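Local coordinates for protein fusolin (Unidentified entomopoxvirus, PDB 4OW5) that enhances the virulence of insect poxviruses, crystallises in vivo into viral spindles and, as a chitin-binding lytic polysaccharide monooxygenase-like protein, probably acts on chitin in the host, at the interface of chains A and B. Numbering follows the deposited sequence. Chains: chain A/B, Fusolin.

Contact 1: the interface of chains A and B. Residues chain A 17-19, 21; chain B 335.
The loop that follows helix 10-17 in the LPMO-like, fibronectin type III-fold region of chain A receives an acidic side chain from the C-terminal part of chain B. A:Gly19 and B:Asp335 make the polar contact. The backbone N of A:Gly19 donates a hydrogen bond to the carboxylate oxygen OD1 of B:Asp335 at 3.0 Å. The bond is bent, 140° at the hydrogen. It enters on the syn lone pair of OD1, the side that faces OD2. A:Gly18 lies beside the same carboxylate, with its CA 3.6 Å from OD1 of B:Asp335. This glycine has no side chain, and the acid group comes close to its backbone. The second oxygen, OD2 of B:Asp335, is 3.9 Å from CD1 of the A:Trp21 indole, a loose contact. Ring and carboxylate planes are 66° apart, and the two side chains run at about a right angle to each other. The torsion of B:Asp335 sets CG between its own backbone N and carbonyl carbon (chi1 57°), which places the carboxylate between the backbone of A:Gly18 and A:Gly19 and the indole of A:Trp21. The two glycines directly follow the end of the helix.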
loop_
_atom_site.group_PDB
_atom_site.type_symbol
_atom_site.label_atom_id
_atom_site.label_comp_id
_atom_site.label_asym_id
_atom_site.label_seq_id
_atom_site.Cartn_x
_atom_site.Cartn_y
_atom_site.Cartn_z
ATOM N N GLN A 17 -7.880 6.252 -22.433
ATOM C CA GLN A 17 -6.437 6.479 -22.579
ATOM C C GLN A 17 -5.899 6.227 -23.989
ATOM O O GLN A 17 -4.822 6.727 -24.326
ATOM C CB GLN A 17 -5.663 5.642 -21.591
ATOM C CG GLN A 17 -5.713 6.238 -20.212
ATOM C CD GLN A 17 -4.839 5.476 -19.242
ATOM O OE1 GLN A 17 -3.822 4.905 -19.598
ATOM N NE2 GLN A 17 -5.132 5.577 -17.984
ATOM N N GLY A 18 -6.639 5.481 -24.796
ATOM C CA GLY A 18 -6.322 5.296 -26.200
ATOM C C GLY A 18 -5.045 4.546 -26.466
ATOM O O GLY A 18 -4.572 3.789 -25.618
ATOM N N GLY A 19 -4.492 4.792 -27.651
ATOM C CA GLY A 19 -3.294 4.131 -28.137
ATOM C C GLY A 19 -3.555 2.710 -28.613
ATOM O O GLY A 19 -2.606 2.034 -28.975
ATOM N N TRP A 21 -6.141 1.760 -31.074
ATOM C CA TRP A 21 -6.626 1.624 -32.457
ATOM C C TRP A 21 -5.502 1.242 -33.407
ATOM O O TRP A 21 -5.752 0.611 -34.430
ATOM C CB TRP A 21 -7.286 2.925 -32.953
ATOM C CG TRP A 21 -8.607 3.216 -32.335
ATOM C CD1 TRP A 21 -8.954 4.327 -31.632
ATOM C CD2 TRP A 21 -9.773 2.385 -32.380
ATOM N NE1 TRP A 21 -10.252 4.213 -31.193
ATOM C CE2 TRP A 21 -10.803 3.071 -31.707
ATOM C CE3 TRP A 21 -10.040 1.118 -32.906
ATOM C CZ2 TRP A 21 -12.063 2.497 -31.491
ATOM C CZ3 TRP A 21 -11.309 0.587 -32.763
ATOM C CH2 TRP A 21 -12.305 1.275 -32.064
ATOM N N ASP B 335 -4.006 10.039 -29.238
ATOM C CA ASP B 335 -5.442 10.297 -29.183
ATOM C C ASP B 335 -5.933 10.579 -27.756
ATOM O O ASP B 335 -7.129 10.620 -27.557
ATOM C CB ASP B 335 -6.224 9.154 -29.847
ATOM C CG ASP B 335 -5.987 7.789 -29.288
ATOM O OD1 ASP B 335 -4.998 7.617 -28.546
ATOM O OD2 ASP B 335 -6.754 6.875 -29.633
#

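Contact 2: the interface of chains A and B. Residues chain A 6, 122, 133-134; chain B 352-354.
B:Thr353 lies against strand 131-140 of the LPMO-like beta-sandwich of chain A, and the two chains pair there as a short antiparallel beta bridge between A:Ile134 and B:Thr353. The neighbouring backbone groups supply the bond. N of B:Gly354 donates to the carbonyl O of A:Pro133 at 3.0 Å, with 151° at the hydrogen. The methyl CG2 of B:Thr353 points into an apolar patch. CG2 of B:Thr353 meets the ring of A:Phe6 at the edge and in its plane, 3.7 Å from CZ of A:Phe6. The same methyl, CG2 of B:Thr353, lies 3.8 Å from CG2 of A:Ile134. The other branch of the threonine, the hydroxyl OG1 of B:Thr353, faces the methyl CG2 of A:Ile122 at 3.7 Å. Chi1 of B:Thr353 (70°) puts OG1 between the backbone N and the carbonyl carbon and leaves CG2 anti to the carbonyl carbon. This turns the methyl towards A:Phe6 and A:Ile134 while OG1 is left to A:Ile122. On the other side of the bond, CG of the A:Pro133 ring rests 3.5 Å from the carbonyl O of B:Gly354. Further out, B:His352 closes helix 338-352 and delivers the threonine to the strand. The carbonyl O of B:His352 is 3.8 Å from CA of A:Ile134. On chain A, A:Phe6 ends strand 2-6 and A:Ile122 comes from strand 120-123, so the patch draws on three strands.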
loop_
_atom_site.group_PDB
_atom_site.type_symbol
_atom_site.label_atom_id
_atom_site.label_comp_id
_atom_site.label_asym_id
_atom_site.label_seq_id
_atom_site.Cartn_x
_atom_site.Cartn_y
_atom_site.Cartn_z
ATOM N N PHE A 6 -17.214 7.770 -12.197
ATOM C CA PHE A 6 -16.522 8.081 -10.931
ATOM C C PHE A 6 -16.930 7.103 -9.848
ATOM O O PHE A 6 -18.101 7.120 -9.488
ATOM C CB PHE A 6 -16.762 9.515 -10.433
ATOM C CG PHE A 6 -15.830 9.794 -9.277
ATOM C CD1 PHE A 6 -14.465 9.873 -9.480
ATOM C CD2 PHE A 6 -16.301 9.822 -7.970
ATOM C CE1 PHE A 6 -13.587 9.934 -8.416
ATOM C CE2 PHE A 6 -15.418 9.987 -6.894
ATOM C CZ PHE A 6 -14.060 10.056 -7.134
ATOM N N ILE A 122 -7.901 8.012 -3.645
ATOM C CA ILE A 122 -8.689 8.874 -2.774
ATOM C C ILE A 122 -7.870 9.208 -1.510
ATOM O O ILE A 122 -7.654 8.337 -0.676
ATOM C CB ILE A 122 -10.047 8.185 -2.432
ATOM C CG1 ILE A 122 -10.784 7.820 -3.776
ATOM C CG2 ILE A 122 -10.923 9.101 -1.497
ATOM C CD1 ILE A 122 -12.018 7.126 -3.618
ATOM N N PRO A 133 -17.343 8.669 2.407
ATOM C CA PRO A 133 -18.392 8.804 1.384
ATOM C C PRO A 133 -17.826 9.171 0.028
ATOM O O PRO A 133 -16.976 10.049 -0.060
ATOM C CB PRO A 133 -19.252 9.944 1.908
ATOM C CG PRO A 133 -18.335 10.763 2.705
ATOM C CD PRO A 133 -17.360 9.804 3.350
ATOM N N ILE A 134 -18.250 8.475 -1.017
ATOM C CA ILE A 134 -17.899 8.860 -2.369
ATOM C C ILE A 134 -19.200 9.072 -3.113
ATOM O O ILE A 134 -20.114 8.258 -2.999
ATOM C CB ILE A 134 -16.924 7.915 -3.110
ATOM C CG1 ILE A 134 -17.582 6.681 -3.710
ATOM C CG2 ILE A 134 -15.742 7.574 -2.230
ATOM C CD1 ILE A 134 -16.607 5.823 -4.571
ATOM N N HIS B 352 -15.682 15.356 -4.843
ATOM C CA HIS B 352 -16.806 14.409 -4.746
ATOM C C HIS B 352 -16.510 13.196 -3.875
ATOM O O HIS B 352 -17.231 12.198 -3.943
ATOM C CB HIS B 352 -17.274 14.008 -6.154
ATOM C CG HIS B 352 -17.677 15.214 -6.930
ATOM N ND1 HIS B 352 -18.849 15.890 -6.642
ATOM C CD2 HIS B 352 -16.977 15.933 -7.837
ATOM C CE1 HIS B 352 -18.866 16.941 -7.452
ATOM N NE2 HIS B 352 -17.753 17.014 -8.172
ATOM N N THR B 353 -15.561 13.339 -2.955
ATOM C CA THR B 353 -15.268 12.350 -1.918
ATOM C C THR B 353 -15.095 13.111 -0.611
ATOM O O THR B 353 -14.720 14.283 -0.620
ATOM C CB THR B 353 -14.053 11.458 -2.205
ATOM O OG1 THR B 353 -12.846 12.208 -2.104
ATOM C CG2 THR B 353 -14.136 10.738 -3.532
ATOM N N GLY B 354 -15.293 12.418 0.485
ATOM C CA GLY B 354 -15.103 13.001 1.799
ATOM C C GLY B 354 -16.330 13.692 2.337
ATOM O O GLY B 354 -17.324 13.937 1.635
#

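Contact 3: the interface of chains A and B. Residues chain A 33, 114-115, 161; chain B 238-240.
B:Asn240 meets A:Ser114 where a loop of the LPMO-like region of chain A pairs with the segment of chain B just after strand 223-234. The backbone N of B:Asn240 donates to the carbonyl O of A:Ser114 at 2.9 Å. That bond is almost straight, 176° at the hydrogen, but the donor lies above the carbonyl plane. From there the asparagine side chain passes along the serine. CB of B:Asn240 packs against the carbonyl O of A:Tyr161 at 3.6 Å. CG carries on past the serine hydroxyl. At the tip, the amide nitrogen ND2 of B:Asn240 donates to OG of A:Ser114 at 3.0 Å, and the hydroxyl lies in the amide plane. CG of B:Asn240 is anti to its backbone N (chi1 -176°), which lets backbone and amide grip the same serine at two points. A:Gly115 forms an antiparallel beta bridge with B:Ile239, and CA of A:Gly115 lies 3.4 Å from the carbonyl O of B:Gly238. Across B:Ile239 comes A:Met33, from helix 32-47. Its chain is bent at chi2 and chi3, which brings the sulfur against the peptide link from B:Gly238 to B:Ile239. SD of A:Met33 lies 3.4 Å from N of B:Ile239. The methyl CE of A:Met33 is 3.9 Å from CA of B:Ile239.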
loop_
_atom_site.group_PDB
_atom_site.type_symbol
_atom_site.label_atom_id
_atom_site.label_comp_id
_atom_site.label_asym_id
_atom_site.label_seq_id
_atom_site.Cartn_x
_atom_site.Cartn_y
_atom_site.Cartn_z
ATOM N N MET A 33 -1.396 -2.487 -17.703
ATOM C CA MET A 33 -2.499 -3.414 -17.520
ATOM C C MET A 33 -3.507 -3.273 -18.636
ATOM O O MET A 33 -3.947 -4.304 -19.115
ATOM C CB MET A 33 -3.127 -3.287 -16.132
ATOM C CG MET A 33 -2.216 -3.759 -15.020
ATOM S SD MET A 33 -1.516 -5.418 -15.260
ATOM C CE MET A 33 -2.969 -6.376 -15.313
ATOM N N SER A 114 -5.133 -10.415 -13.668
ATOM C CA SER A 114 -4.693 -9.830 -12.419
ATOM C C SER A 114 -3.362 -9.106 -12.644
ATOM O O SER A 114 -2.647 -9.383 -13.604
ATOM C CB SER A 114 -4.591 -10.899 -11.330
ATOM O OG SER A 114 -3.749 -11.967 -11.699
ATOM N N GLY A 115 -3.111 -8.129 -11.810
ATOM C CA GLY A 115 -1.939 -7.282 -11.884
ATOM C C GLY A 115 -2.146 -5.900 -11.316
ATOM O O GLY A 115 -3.136 -5.649 -10.608
ATOM N N TYR A 161 -3.279 -7.819 -7.377
ATOM C CA TYR A 161 -2.091 -8.277 -8.098
ATOM C C TYR A 161 -2.168 -9.737 -8.510
ATOM O O TYR A 161 -1.464 -10.122 -9.435
ATOM C CB TYR A 161 -0.822 -8.065 -7.247
ATOM C CG TYR A 161 -0.548 -6.620 -6.928
ATOM C CD1 TYR A 161 0.077 -5.790 -7.849
ATOM C CD2 TYR A 161 -0.925 -6.074 -5.706
ATOM C CE1 TYR A 161 0.281 -4.438 -7.584
ATOM C CE2 TYR A 161 -0.771 -4.720 -5.445
ATOM C CZ TYR A 161 -0.185 -3.896 -6.399
ATOM O OH TYR A 161 0.088 -2.581 -6.123
ATOM N N GLY B 238 2.814 -4.870 -13.558
ATOM C CA GLY B 238 2.461 -5.527 -14.800
ATOM C C GLY B 238 1.538 -6.688 -14.552
ATOM O O GLY B 238 1.102 -6.931 -13.427
ATOM N N ILE B 239 1.207 -7.376 -15.620
ATOM C CA ILE B 239 0.327 -8.518 -15.564
ATOM C C ILE B 239 0.949 -9.656 -14.756
ATOM O O ILE B 239 2.150 -9.860 -14.783
ATOM C CB ILE B 239 -0.087 -8.982 -16.999
ATOM C CG1 ILE B 239 -1.209 -10.049 -16.903
ATOM C CG2 ILE B 239 1.128 -9.473 -17.835
ATOM C CD1 ILE B 239 -1.858 -10.521 -18.230
ATOM N N ASN B 240 0.108 -10.352 -13.992
ATOM C CA ASN B 240 0.474 -11.560 -13.273
ATOM C C ASN B 240 0.839 -12.585 -14.335
ATOM O O ASN B 240 0.007 -12.911 -15.179
ATOM C CB ASN B 240 -0.719 -12.022 -12.417
ATOM C CG ASN B 240 -0.473 -13.217 -11.530
ATOM O OD1 ASN B 240 0.624 -13.744 -11.464
ATOM N ND2 ASN B 240 -1.511 -13.740 -10.875
#

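The three contacts share no residues and fall on separate parts of the A and B interface. Contacts 1 and 2 have C-alpha centres about 27 Å apart, contacts 1 and 3 about 20 Å, and contacts 2 and 3 about 26 Å. In chain B, contacts 1 and 2 flank helix 338-352, which B:Asp335 precedes and B:His352 ends. Contact 3 uses the segment after strand 223-234. The C-terminal part of chain B therefore runs over chain A at well-spaced points. The two-fold repeats them with the chains exchanged, consistent with a dimer in which each chain lays its C-terminal part on the other, which may be a building unit of the spindles.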